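Local coordinates for acetylxylan esterase A (Aspergillus awamori, PDB 5X6S), which removes acetyl groups from the backbone of acetylated xylans, helping fungi to degrade this plant cell-wall polysaccharide, at residues V34-Y39 and F114-S119; S79-L84 and N153-D158; M123-M128 and A137-Y142. All blocks are in the same frame, centred on the assembly; numbering follows the deposited sequence.

Interaction 1 (V34-Y39 and F114-S119)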
ATOM      1  N   VAL A  34       6.196   1.035  13.134  1.00 14.44           N
ATOM      2  CA  VAL A  34       7.584   0.613  12.888  1.00 14.44           C
ATOM      3  C   VAL A  34       7.718  -0.836  13.301  1.00 14.88           C
ATOM      4  O   VAL A  34       7.434  -1.180  14.461  1.00 14.72           O
ATOM      5  CB  VAL A  34       8.645   1.467  13.680  1.00 13.90           C
ATOM      6  CG1 VAL A  34      10.060   0.885  13.512  1.00 12.72           C
ATOM      7  CG2 VAL A  34       8.636   2.905  13.215  1.00 14.77           C
ATOM      8  N   VAL A  35       8.156  -1.694  12.365  1.00 14.09           N
ATOM      9  CA  VAL A  35       8.406  -3.077  12.645  1.00 14.20           C
ATOM     10  C   VAL A  35       9.929  -3.180  12.889  1.00 14.86           C
ATOM     11  O   VAL A  35      10.721  -2.813  11.995  1.00 14.81           O
ATOM     12  CB  VAL A  35       7.955  -4.044  11.494  1.00 15.54           C
ATOM     13  CG1 VAL A  35       8.235  -5.489  11.829  1.00 16.18           C
ATOM     14  CG2 VAL A  35       6.507  -3.857  11.062  1.00 13.41           C
ATOM     15  N   ALA A  36      10.318  -3.636  14.076  1.00 13.91           N
ATOM     16  CA  ALA A  36      11.700  -3.673  14.511  1.00 15.40           C
ATOM     17  C   ALA A  36      12.101  -5.132  14.777  1.00 15.88           C
ATOM     18  O   ALA A  36      11.567  -5.794  15.705  1.00 16.04           O
ATOM     19  CB  ALA A  36      11.901  -2.799  15.766  1.00 15.00           C
ATOM     20  N   ILE A  37      13.022  -5.662  13.945  1.00 16.08           N
ATOM     21  CA  ILE A  37      13.257  -7.095  13.856  1.00 14.63           C
ATOM     22  C   ILE A  37      14.625  -7.498  14.420  1.00 15.81           C
ATOM     23  O   ILE A  37      15.673  -6.998  13.951  1.00 16.46           O
ATOM     24  CB  ILE A  37      13.131  -7.603  12.410  1.00 14.79           C
ATOM     25  CG1 ILE A  37      11.827  -7.089  11.756  1.00 13.66           C
ATOM     26  CG2 ILE A  37      13.273  -9.128  12.373  1.00 15.69           C
ATOM     27  CD1 ILE A  37      11.644  -7.474  10.270  1.00 15.32           C
ATOM     28  N   HIS A  38      14.599  -8.366  15.439  1.00 14.82           N
ATOM     29  CA  HIS A  38      15.733  -8.632  16.269  1.00 15.47           C
ATOM     30  C   HIS A  38      16.797  -9.537  15.578  1.00 17.26           C
ATOM     31  O   HIS A  38      16.519 -10.168  14.555  1.00 16.44           O
ATOM     32  CB  HIS A  38      15.266  -9.277  17.570  1.00 15.42           C
ATOM     33  CG  HIS A  38      14.794 -10.685  17.422  1.00 15.45           C
ATOM     34  ND1 HIS A  38      15.655 -11.761  17.281  1.00 16.28           N
ATOM     35  CD2 HIS A  38      13.546 -11.200  17.419  1.00 15.63           C
ATOM     36  CE1 HIS A  38      14.963 -12.877  17.194  1.00 16.71           C
ATOM     37  NE2 HIS A  38      13.670 -12.573  17.276  1.00 17.03           N
ATOM     38  N   TYR A  39      17.994  -9.562  16.173  1.00 19.50           N
ATOM     39  CA  TYR A  39      19.185 -10.347  15.726  1.00 19.85           C
ATOM     40  C   TYR A  39      19.184 -11.786  16.283  1.00 19.98           C
ATOM     41  O   TYR A  39      18.403 -12.128  17.167  1.00 19.07           O
ATOM     42  CB  TYR A  39      20.460  -9.577  16.147  1.00 22.19           C
ATOM     43  CG  TYR A  39      20.345  -8.981  17.534  1.00 21.95           C
ATOM     44  CD1 TYR A  39      20.345  -9.807  18.674  1.00 23.49           C
ATOM     45  CD2 TYR A  39      20.116  -7.626  17.709  1.00 22.20           C
ATOM     46  CE1 TYR A  39      20.193  -9.272  19.960  1.00 24.03           C
ATOM     47  CE2 TYR A  39      19.957  -7.069  18.972  1.00 25.62           C
ATOM     48  CZ  TYR A  39      19.985  -7.902  20.106  1.00 25.54           C
ATOM     49  OH  TYR A  39      19.822  -7.362  21.340  1.00 26.65           O
ATOM     50  N   PHE A 114       6.790   1.005   8.392  1.00 15.89           N
ATOM     51  CA  PHE A 114       8.227   0.968   8.142  1.00 15.67           C
ATOM     52  C   PHE A 114       8.774  -0.305   8.746  1.00 15.72           C
ATOM     53  O   PHE A 114       8.196  -0.795   9.687  1.00 14.98           O
ATOM     54  CB  PHE A 114       8.878   2.229   8.764  1.00 14.99           C
ATOM     55  CG  PHE A 114       8.260   3.492   8.247  1.00 14.28           C
ATOM     56  CD1 PHE A 114       8.628   3.997   6.987  1.00 12.73           C
ATOM     57  CD2 PHE A 114       7.296   4.164   8.985  1.00 13.25           C
ATOM     58  CE1 PHE A 114       7.990   5.128   6.459  1.00 14.65           C
ATOM     59  CE2 PHE A 114       6.673   5.319   8.464  1.00 13.89           C
ATOM     60  CZ  PHE A 114       7.030   5.788   7.186  1.00 15.61           C
ATOM     61  N   VAL A 115       9.893  -0.799   8.244  1.00 14.74           N
ATOM     62  CA  VAL A 115      10.484  -2.019   8.747  1.00 15.18           C
ATOM     63  C   VAL A 115      11.986  -1.839   8.857  1.00 15.94           C
ATOM     64  O   VAL A 115      12.596  -1.195   7.980  1.00 14.74           O
ATOM     65  CB  VAL A 115      10.067  -3.277   7.905  1.00 15.93           C
ATOM     66  CG1 VAL A 115      10.397  -3.149   6.434  1.00 16.19           C
ATOM     67  CG2 VAL A 115      10.581  -4.588   8.523  1.00 16.80           C
ATOM     68  N   THR A 116      12.575  -2.365   9.937  1.00 14.29           N
ATOM     69  CA  THR A 116      14.006  -2.205  10.211  1.00 14.59           C
ATOM     70  C   THR A 116      14.442  -3.363  11.104  1.00 14.92           C
ATOM     71  O   THR A 116      13.602  -4.016  11.758  1.00 14.72           O
ATOM     72  CB  THR A 116      14.314  -0.822  10.849  1.00 15.36           C
ATOM     73  OG1 THR A 116      15.691  -0.712  11.127  1.00 14.80           O
ATOM     74  CG2 THR A 116      13.503  -0.599  12.182  1.00 14.78           C
ATOM     75  N   GLY A 117      15.733  -3.654  11.104  1.00 15.15           N
ATOM     76  CA  GLY A 117      16.255  -4.790  11.804  1.00 15.42           C
ATOM     77  C   GLY A 117      17.761  -4.803  11.787  1.00 15.83           C
ATOM     78  O   GLY A 117      18.361  -4.083  10.987  1.00 16.76           O
ATOM     79  N   SER A 118      18.364  -5.575  12.698  1.00 15.54           N
ATOM     80  CA  SER A 118      19.796  -5.716  12.783  1.00 16.69           C
ATOM     81  C   SER A 118      20.190  -7.195  12.569  1.00 15.93           C
ATOM     82  O   SER A 118      19.527  -8.081  13.032  1.00 15.97           O
ATOM     83  CB  SER A 118      20.329  -5.194  14.146  1.00 16.15           C
ATOM     84  OG  SER A 118      20.068  -3.810  14.241  1.00 17.72           O
ATOM     85  N   SER A 119      21.305  -7.414  11.878  1.00 17.31           N
ATOM     86  CA  SER A 119      21.890  -8.730  11.642  1.00 18.04           C
ATOM     87  C   SER A 119      20.846  -9.681  11.003  1.00 17.11           C
ATOM     88  O   SER A 119      20.350  -9.345   9.960  1.00 16.99           O
ATOM     89  CB  SER A 119      22.533  -9.239  12.941  1.00 18.75           C
ATOM     90  OG  SER A 119      23.280 -10.429  12.738  1.00 22.48           O
TER
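Strands 34-37 and 114-118 run parallel in the core of the sheet, joined by four backbone hydrogen bonds that alternate in direction. V35 N gives the straightest, 2.8 Å to F114 O at 167°, and lies in the plane of that carbonyl. T116 N returns to V35 O, I37 N to T116 O, and S118 N closes the series with a longer bond of 3.3 Å to I37 O.

I37 best shows how the side chains interlock. Its CB is 3.7 Å from T116 O, CG1 is 3.5 Å from the same T116 O, and CD1, carried outward by an extended chi2 of 177°, ends 3.5 Å from V115 CG2, crossing it obliquely. V35 lies alongside V115 on this same face. Branched aliphatic residues suit such a place because they fill the buried face of the sheet, I37 against W76 and V115 against F136 and A139, without polar groups to satisfy. On the other face V34 CG1 touches the methyl of T116, whose hydroxyl bonds to T140 O. G117, bare at its alpha carbon, lets I37 O approach to 3.1 Å from G117 CA.

Beyond the strand, S119 takes a positive phi of 54°, the strained turn expected of a nucleophile elbow. Its OG is hydrogen-bonded to H259, a geometry consistent with the charge-relay role inferred for S119 and with histidine activating the hydroxyl.

Interaction 2 (S79-L84 and N153-D158). With NAG (2-acetamido-2-deoxy-beta-D-glucopyranose), chain C.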
ATOM      1  N   SER A  79      15.694 -18.315   4.525  1.00 20.14           N
ATOM      2  CA  SER A  79      16.227 -19.342   3.624  1.00 20.57           C
ATOM      3  C   SER A  79      15.215 -20.226   2.900  1.00 20.40           C
ATOM      4  O   SER A  79      15.479 -20.668   1.795  1.00 20.78           O
ATOM      5  CB  SER A  79      17.218 -20.217   4.388  1.00 20.46           C
ATOM      6  OG  SER A  79      16.632 -20.922   5.459  1.00 19.13           O
ATOM      7  N   SER A  80      14.086 -20.516   3.541  1.00 19.99           N
ATOM      8  CA  SER A  80      13.095 -21.434   2.981  1.00 18.84           C
ATOM      9  C   SER A  80      12.336 -20.803   1.810  1.00 18.35           C
ATOM     10  O   SER A  80      12.213 -19.576   1.715  1.00 20.97           O
ATOM     11  CB  SER A  80      12.122 -21.893   4.070  1.00 17.86           C
ATOM     12  OG  SER A  80      11.187 -20.813   4.356  1.00 18.35           O
ATOM     13  N   GLN A  81      11.771 -21.628   0.932  1.00 18.40           N
ATOM     14  CA  GLN A  81      10.880 -21.111  -0.105  1.00 19.75           C
ATOM     15  C   GLN A  81       9.638 -20.423   0.529  1.00 18.31           C
ATOM     16  O   GLN A  81       9.153 -19.437   0.047  1.00 19.07           O
ATOM     17  CB  GLN A  81      10.414 -22.256  -1.017  1.00 21.76           C
ATOM     18  CG  GLN A  81      11.518 -22.809  -1.920  1.00 24.07           C
ATOM     19  CD  GLN A  81      12.155 -21.703  -2.723  1.00 26.40           C
ATOM     20  OE1 GLN A  81      13.252 -21.250  -2.403  1.00 28.32           O
ATOM     21  NE2 GLN A  81      11.427 -21.197  -3.709  1.00 28.69           N
ATOM     22  N   ALA A  82       9.156 -20.974   1.622  1.00 18.71           N
ATOM     23  CA  ALA A  82       8.037 -20.411   2.334  1.00 19.01           C
ATOM     24  C   ALA A  82       8.283 -18.972   2.777  1.00 19.18           C
ATOM     25  O   ALA A  82       7.403 -18.120   2.643  1.00 19.72           O
ATOM     26  CB  ALA A  82       7.668 -21.292   3.529  1.00 19.44           C
ATOM     27  N   THR A  83       9.475 -18.698   3.324  1.00 19.00           N
ATOM     28  CA  THR A  83       9.782 -17.362   3.832  1.00 17.52           C
ATOM     29  C   THR A  83      10.146 -16.408   2.688  1.00 17.89           C
ATOM     30  O   THR A  83      10.018 -15.194   2.834  1.00 17.13           O
ATOM     31  CB  THR A  83      10.873 -17.413   4.912  1.00 18.02           C
ATOM     32  OG1 THR A  83      10.786 -16.240   5.755  1.00 15.77           O
ATOM     33  CG2 THR A  83      12.277 -17.491   4.295  1.00 16.83           C
ATOM     34  N   LEU A  84      10.640 -16.967   1.571  1.00 17.70           N
ATOM     35  CA  LEU A  84      11.086 -16.207   0.417  1.00 17.82           C
ATOM     36  C   LEU A  84      10.033 -16.057  -0.692  1.00 18.52           C
ATOM     37  O   LEU A  84      10.347 -15.685  -1.827  1.00 18.38           O
ATOM     38  CB  LEU A  84      12.419 -16.799  -0.158  1.00 19.22           C
ATOM     39  CG  LEU A  84      13.625 -16.749   0.799  1.00 19.09           C
ATOM     40  CD1 LEU A  84      14.843 -17.404   0.160  1.00 18.60           C
ATOM     41  CD2 LEU A  84      13.966 -15.300   1.273  1.00 18.37           C
ATOM     42  N   ASN A 153      19.560 -24.058  -0.861  1.00 27.06           N
ATOM     43  CA  ASN A 153      19.390 -24.960  -1.995  1.00 27.81           C
ATOM     44  C   ASN A 153      18.735 -26.298  -1.673  1.00 28.46           C
ATOM     45  O   ASN A 153      18.477 -27.050  -2.591  1.00 29.67           O
ATOM     46  CB  ASN A 153      20.695 -25.142  -2.824  1.00 28.98           C
ATOM     47  CG  ASN A 153      21.789 -25.914  -2.094  1.00 28.87           C
ATOM     48  OD1 ASN A 153      21.566 -26.647  -1.138  1.00 27.89           O
ATOM     49  ND2 ASN A 153      23.006 -25.737  -2.568  1.00 33.24           N
ATOM     50  N   THR A 154      18.459 -26.587  -0.405  1.00 27.52           N
ATOM     51  CA  THR A 154      17.647 -27.753  -0.027  1.00 29.34           C
ATOM     52  C   THR A 154      16.332 -27.362   0.670  1.00 28.59           C
ATOM     53  O   THR A 154      15.686 -28.211   1.302  1.00 26.10           O
ATOM     54  CB  THR A 154      18.414 -28.705   0.935  1.00 29.75           C
ATOM     55  OG1 THR A 154      18.936 -27.954   2.033  1.00 29.84           O
ATOM     56  CG2 THR A 154      19.578 -29.399   0.236  1.00 33.15           C
ATOM     57  N   ASN A 155      15.965 -26.073   0.585  1.00 28.39           N
ATOM     58  CA  ASN A 155      14.730 -25.581   1.209  1.00 27.04           C
ATOM     59  C   ASN A 155      14.742 -25.721   2.740  1.00 26.43           C
ATOM     60  O   ASN A 155      13.732 -26.030   3.347  1.00 27.41           O
ATOM     61  CB  ASN A 155      13.540 -26.316   0.543  1.00 28.56           C
ATOM     62  CG  ASN A 155      12.212 -25.599   0.690  1.00 27.15           C
ATOM     63  OD1 ASN A 155      12.140 -24.495   1.186  1.00 28.74           O
ATOM     64  ND2 ASN A 155      11.150 -26.236   0.200  1.00 28.24           N
ATOM     65  N   GLN A 156      15.899 -25.503   3.376  1.00 25.28           N
ATOM     66  CA  GLN A 156      15.999 -25.564   4.824  1.00 25.78           C
ATOM     67  C   GLN A 156      15.350 -24.307   5.430  1.00 26.31           C
ATOM     68  O   GLN A 156      15.431 -23.210   4.844  1.00 24.61           O
ATOM     69  CB  GLN A 156      17.455 -25.674   5.327  1.00 27.65           C
ATOM     70  CG  GLN A 156      18.179 -27.009   4.997  1.00 30.43           C
ATOM     71  CD  GLN A 156      17.387 -28.271   5.415  1.00 34.18           C
ATOM     72  OE1 GLN A 156      16.822 -28.985   4.563  1.00 38.40           O
ATOM     73  NE2 GLN A 156      17.345 -28.546   6.717  1.00 31.89           N
ATOM     74  N   VAL A 157      14.693 -24.496   6.565  1.00 23.84           N
ATOM     75  CA  VAL A 157      14.099 -23.404   7.313  1.00 23.75           C
ATOM     76  C   VAL A 157      15.151 -22.860   8.289  1.00 23.51           C
ATOM     77  O   VAL A 157      15.754 -23.608   9.067  1.00 23.63           O
ATOM     78  CB  VAL A 157      12.866 -23.923   8.080  1.00 23.56           C
ATOM     79  CG1 VAL A 157      12.420 -22.935   9.142  1.00 22.04           C
ATOM     80  CG2 VAL A 157      11.750 -24.319   7.113  1.00 22.89           C
ATOM     81  N   ASP A 158      15.400 -21.561   8.250  1.00 22.51           N
ATOM     82  CA  ASP A 158      16.333 -20.953   9.206  1.00 22.80           C
ATOM     83  C   ASP A 158      17.752 -21.543   9.035  1.00 23.52           C
ATOM     84  O   ASP A 158      18.455 -21.752  10.020  1.00 23.71           O
ATOM     85  CB  ASP A 158      15.831 -21.144  10.642  1.00 22.10           C
ATOM     86  CG  ASP A 158      16.675 -20.414  11.686  1.00 22.49           C
ATOM     87  OD1 ASP A 158      17.311 -19.383  11.372  1.00 21.71           O
ATOM     88  OD2 ASP A 158      16.659 -20.883  12.851  1.00 23.76           O
TER
HETATM   89  C1  NAG C   1      23.763 -19.984  -0.480  1.00 29.30           C
HETATM   90  C2  NAG C   1      23.198 -21.195  -1.235  1.00 28.50           C
HETATM   91  C3  NAG C   1      23.409 -21.081  -2.746  1.00 31.36           C
HETATM   92  C4  NAG C   1      22.891 -19.750  -3.287  1.00 30.55           C
HETATM   93  C5  NAG C   1      23.423 -18.588  -2.427  1.00 27.84           C
HETATM   94  C6  NAG C   1      22.760 -17.282  -2.810  1.00 27.41           C
HETATM   95  C7  NAG C   1      23.305 -23.378  -0.121  1.00 31.93           C
HETATM   96  C8  NAG C   1      24.188 -24.483   0.364  1.00 32.53           C
HETATM   97  N2  NAG C   1      23.879 -22.372  -0.741  1.00 28.85           N
HETATM   98  O3  NAG C   1      22.770 -22.186  -3.357  1.00 32.22           O
HETATM   99  O4  NAG C   1      23.272 -19.461  -4.621  1.00 35.32           O
HETATM  100  O5  NAG C   1      23.270 -18.767  -1.023  1.00 29.13           O
HETATM  101  O6  NAG C   1      23.334 -16.261  -2.008  1.00 26.78           O
HETATM  102  O7  NAG C   1      22.088 -23.441   0.098  1.00 36.45           O
HETATM  103  O   HOH W   1       9.618 -23.738   2.237  1.00 21.59           O
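The side chains of Q81 and N155 cross at about a right angle, their amide planes turned 71° apart. The N155 amide is used on the backbone of 79-84, CG lying anti to its backbone N. N155 OD1 accepts from Q81 N at 2.9 Å in an almost straight bond, the donor lying above the carbonyl plane, while Q81 CB and CG pack against the same oxygen. A water donates to N155 OD1 at 2.8 Å and accepts from A82 N, so one amide oxygen serves two successive N-H groups, Q81 directly and A82 through the water. Asparagine is short enough to do this from a backbone turn of positive phi.

S79 points toward 153-158, and its OG donates to Q156 O at 2.7 Å; it also bonds to G159 N. V157 CG2 touches S80 CB at 3.9 Å. At the far end N153 N binds O7 of the glycan's NAG at 2.8 Å.

S80 OG, bonded as well to D77, accepts from T83 N at 2.9 Å. This is an ST motif, which here opens the short helical turn of 81-83 where two loops meet, the ones that follow strands 63-68 and 138-142 of the alpha/beta-hydrolase sheet.

Interaction 3 (M123-M128 and A137-Y142)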
ATOM      1  N   MET A 123      18.618  -9.040   7.633  1.00 16.22           N
ATOM      2  CA  MET A 123      18.360  -9.997   6.539  1.00 17.68           C
ATOM      3  C   MET A 123      16.833 -10.109   6.286  1.00 17.47           C
ATOM      4  O   MET A 123      16.359 -10.055   5.148  1.00 16.39           O
ATOM      5  CB  MET A 123      18.889 -11.352   6.860  1.00 17.61           C
ATOM      6  CG  MET A 123      20.385 -11.419   7.176  1.00 20.25           C
ATOM      7  SD  MET A 123      20.827 -13.128   7.384  1.00 20.74           S
ATOM      8  CE  MET A 123      22.217 -13.030   8.497  1.00 21.70           C
ATOM      9  N   MET A 124      16.088 -10.261   7.369  1.00 16.17           N
ATOM     10  CA  MET A 124      14.621 -10.365   7.289  1.00 15.84           C
ATOM     11  C   MET A 124      14.021  -9.049   6.795  1.00 16.44           C
ATOM     12  O   MET A 124      13.021  -9.050   6.050  1.00 16.02           O
ATOM     13  CB  MET A 124      14.048 -10.801   8.637  1.00 16.08           C
ATOM     14  CG  MET A 124      12.502 -10.859   8.652  1.00 15.44           C
ATOM     15  SD  MET A 124      11.781 -11.894   7.372  1.00 17.17           S
ATOM     16  CE  MET A 124      11.836 -13.468   8.190  1.00 16.59           C
ATOM     17  N   THR A 125      14.646  -7.918   7.121  1.00 16.42           N
ATOM     18  CA  THR A 125      14.146  -6.663   6.594  1.00 15.19           C
ATOM     19  C   THR A 125      14.153  -6.658   5.061  1.00 16.41           C
ATOM     20  O   THR A 125      13.175  -6.239   4.426  1.00 15.98           O
ATOM     21  CB  THR A 125      14.920  -5.447   7.211  1.00 15.34           C
ATOM     22  OG1 THR A 125      14.652  -5.423   8.612  1.00 15.47           O
ATOM     23  CG2 THR A 125      14.473  -4.134   6.641  1.00 14.55           C
ATOM     24  N   ASN A 126      15.247  -7.114   4.462  1.00 17.60           N
ATOM     25  CA  ASN A 126      15.340  -7.195   3.020  1.00 16.41           C
ATOM     26  C   ASN A 126      14.317  -8.153   2.495  1.00 16.81           C
ATOM     27  O   ASN A 126      13.703  -7.881   1.519  1.00 18.20           O
ATOM     28  CB  ASN A 126      16.710  -7.584   2.527  1.00 17.44           C
ATOM     29  CG  ASN A 126      17.689  -6.427   2.571  1.00 16.00           C
ATOM     30  OD1 ASN A 126      17.412  -5.326   2.170  1.00 19.36           O
ATOM     31  ND2 ASN A 126      18.801  -6.698   3.128  1.00 14.28           N
ATOM     32  N   VAL A 127      14.139  -9.258   3.166  1.00 18.15           N
ATOM     33  CA  VAL A 127      13.142 -10.282   2.755  1.00 18.00           C
ATOM     34  C   VAL A 127      11.722  -9.695   2.781  1.00 17.20           C
ATOM     35  O   VAL A 127      10.913  -9.887   1.826  1.00 17.02           O
ATOM     36  CB  VAL A 127      13.264 -11.578   3.571  1.00 17.82           C
ATOM     37  CG1 VAL A 127      12.084 -12.532   3.297  1.00 19.35           C
ATOM     38  CG2 VAL A 127      14.566 -12.313   3.242  1.00 17.21           C
ATOM     39  N   MET A 128      11.401  -8.958   3.839  1.00 17.06           N
ATOM     40  CA  MET A 128      10.053  -8.327   3.967  1.00 16.45           C
ATOM     41  C   MET A 128       9.811  -7.328   2.846  1.00 16.19           C
ATOM     42  O   MET A 128       8.713  -7.228   2.318  1.00 16.38           O
ATOM     43  CB  MET A 128       9.897  -7.599   5.302  1.00 16.79           C
ATOM     44  CG  MET A 128       9.827  -8.515   6.560  1.00 15.27           C
ATOM     45  SD  MET A 128       8.544  -9.801   6.456  1.00 15.83           S
ATOM     46  CE  MET A 128       7.102  -8.760   6.136  1.00 18.35           C
ATOM     47  N   ALA A 137       6.424   1.612   3.388  1.00 16.57           N
ATOM     48  CA  ALA A 137       6.791   2.884   2.784  1.00 16.47           C
ATOM     49  C   ALA A 137       8.290   3.032   2.672  1.00 16.87           C
ATOM     50  O   ALA A 137       8.800   3.625   1.719  1.00 18.24           O
ATOM     51  CB  ALA A 137       6.217   4.021   3.614  1.00 18.06           C
ATOM     52  N   ALA A 138       9.027   2.469   3.642  1.00 16.63           N
ATOM     53  CA  ALA A 138      10.510   2.560   3.695  1.00 17.26           C
ATOM     54  C   ALA A 138      11.011   1.553   4.663  1.00 16.63           C
ATOM     55  O   ALA A 138      10.229   1.082   5.541  1.00 16.47           O
ATOM     56  CB  ALA A 138      10.984   3.966   4.107  1.00 16.74           C
ATOM     57  N   ALA A 139      12.286   1.208   4.532  1.00 16.64           N
ATOM     58  CA  ALA A 139      12.958   0.210   5.340  1.00 16.43           C
ATOM     59  C   ALA A 139      14.355   0.658   5.621  1.00 17.52           C
ATOM     60  O   ALA A 139      14.983   1.284   4.722  1.00 16.34           O
ATOM     61  CB  ALA A 139      13.039  -1.110   4.626  1.00 17.27           C
ATOM     62  N   THR A 140      14.876   0.301   6.805  1.00 16.28           N
ATOM     63  CA  THR A 140      16.293   0.591   7.174  1.00 16.64           C
ATOM     64  C   THR A 140      16.938  -0.712   7.571  1.00 16.35           C
ATOM     65  O   THR A 140      16.442  -1.412   8.474  1.00 16.72           O
ATOM     66  CB  THR A 140      16.404   1.702   8.289  1.00 16.19           C
ATOM     67  OG1 THR A 140      15.882   2.951   7.799  1.00 17.89           O
ATOM     68  CG2 THR A 140      17.870   1.933   8.733  1.00 16.00           C
ATOM     69  N   VAL A 141      18.053  -1.046   6.947  1.00 15.95           N
ATOM     70  CA  VAL A 141      18.759  -2.297   7.119  1.00 16.94           C
ATOM     71  C   VAL A 141      20.080  -2.030   7.846  1.00 18.19           C
ATOM     72  O   VAL A 141      20.953  -1.283   7.320  1.00 18.95           O
ATOM     73  CB  VAL A 141      19.003  -2.993   5.743  1.00 17.36           C
ATOM     74  CG1 VAL A 141      19.765  -4.274   5.843  1.00 16.25           C
ATOM     75  CG2 VAL A 141      17.672  -3.222   5.003  1.00 18.02           C
ATOM     76  N   TYR A 142      20.197  -2.569   9.057  1.00 17.38           N
ATOM     77  CA  TYR A 142      21.447  -2.504   9.858  1.00 18.39           C
ATOM     78  C   TYR A 142      22.259  -3.812   9.762  1.00 17.59           C
ATOM     79  O   TYR A 142      22.055  -4.767  10.532  1.00 17.45           O
ATOM     80  CB  TYR A 142      21.187  -2.118  11.336  1.00 16.76           C
ATOM     81  CG  TYR A 142      20.780  -0.700  11.507  1.00 17.01           C
ATOM     82  CD1 TYR A 142      21.734   0.332  11.413  1.00 16.91           C
ATOM     83  CD2 TYR A 142      19.451  -0.340  11.738  1.00 16.21           C
ATOM     84  CE1 TYR A 142      21.366   1.648  11.525  1.00 18.60           C
ATOM     85  CE2 TYR A 142      19.078   1.031  11.870  1.00 16.06           C
ATOM     86  CZ  TYR A 142      20.053   1.996  11.783  1.00 18.30           C
ATOM     87  OH  TYR A 142      19.767   3.314  11.907  1.00 18.64           O
TER
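Y142 OH is held by two hydrogen bonds, to D268 OD1 and H264 N, but Y142 points away from the helix. In the contact itself the N126 amide is held once at each end: OD1 accepts from the indole NE1 of W217, and ND2 donates to V145 O. Both polar atoms are thus satisfied although the residue is buried. Held in this way, the amide lies against V141: CG stands anti to the carbonyl carbon (chi1 -78°), and the amide crosses V141 at about a right angle. N126 OD1 lies 3.5 Å from V141 CG2, while ND2 is 3.8 Å from V141 CG1, so each end of the amide meets one of the two methyls.

T125 points towards the strand. Its first torsion of -64° divides the branches by chemistry: OG1 turns back along the helix to bond with G121 O, and CG2, anti to the backbone N, is left to face the sheet. That methyl settles among three neighbours, 3.7 Å from V141 CG2, 3.9 Å from A139 CB and 3.8 Å from T140 O. T125 and V141 lie antiparallel, each reaching past the other. A139 is small enough to sit under the helix, beside V141, also directed at it. T140 points to the other side of the sheet, where its hydroxyl bonds to Q195.

The axes of helix 123-128 and strand 138-142 come within 7.9 Å at 153°, the helix running back against the strand direction as the connection of a beta-alpha-beta crossover from strand 113-118 must. Between the two segments the contact is van der Waals packing; the nearby polar groups spend their bonds on other partners, so its fit depends on shape, with polar branches turned aside and methyls meeting.

Interactions 1 and 3 form one continuous unit: their centres are 7 Å apart, and strand 114-118 is a neighbour of strand 138-142, with V115 O 3.0 Å from T140 N. Helix 120-131, which holds 123-128, starts right after S119, and T125 OG1 packs 3.2 Å from G117 N, bringing the crossover helix against the probable nucleophile elbow. Interaction 2 lies towards the surface beside the glycan, its centre 20 Å from that of interaction 1, yet it reaches the same helix: L84 CD2 meets V127 CG2 at 3.6 Å. The side chains of V141 and D158 lie about 9 and 11 Å from that of S119.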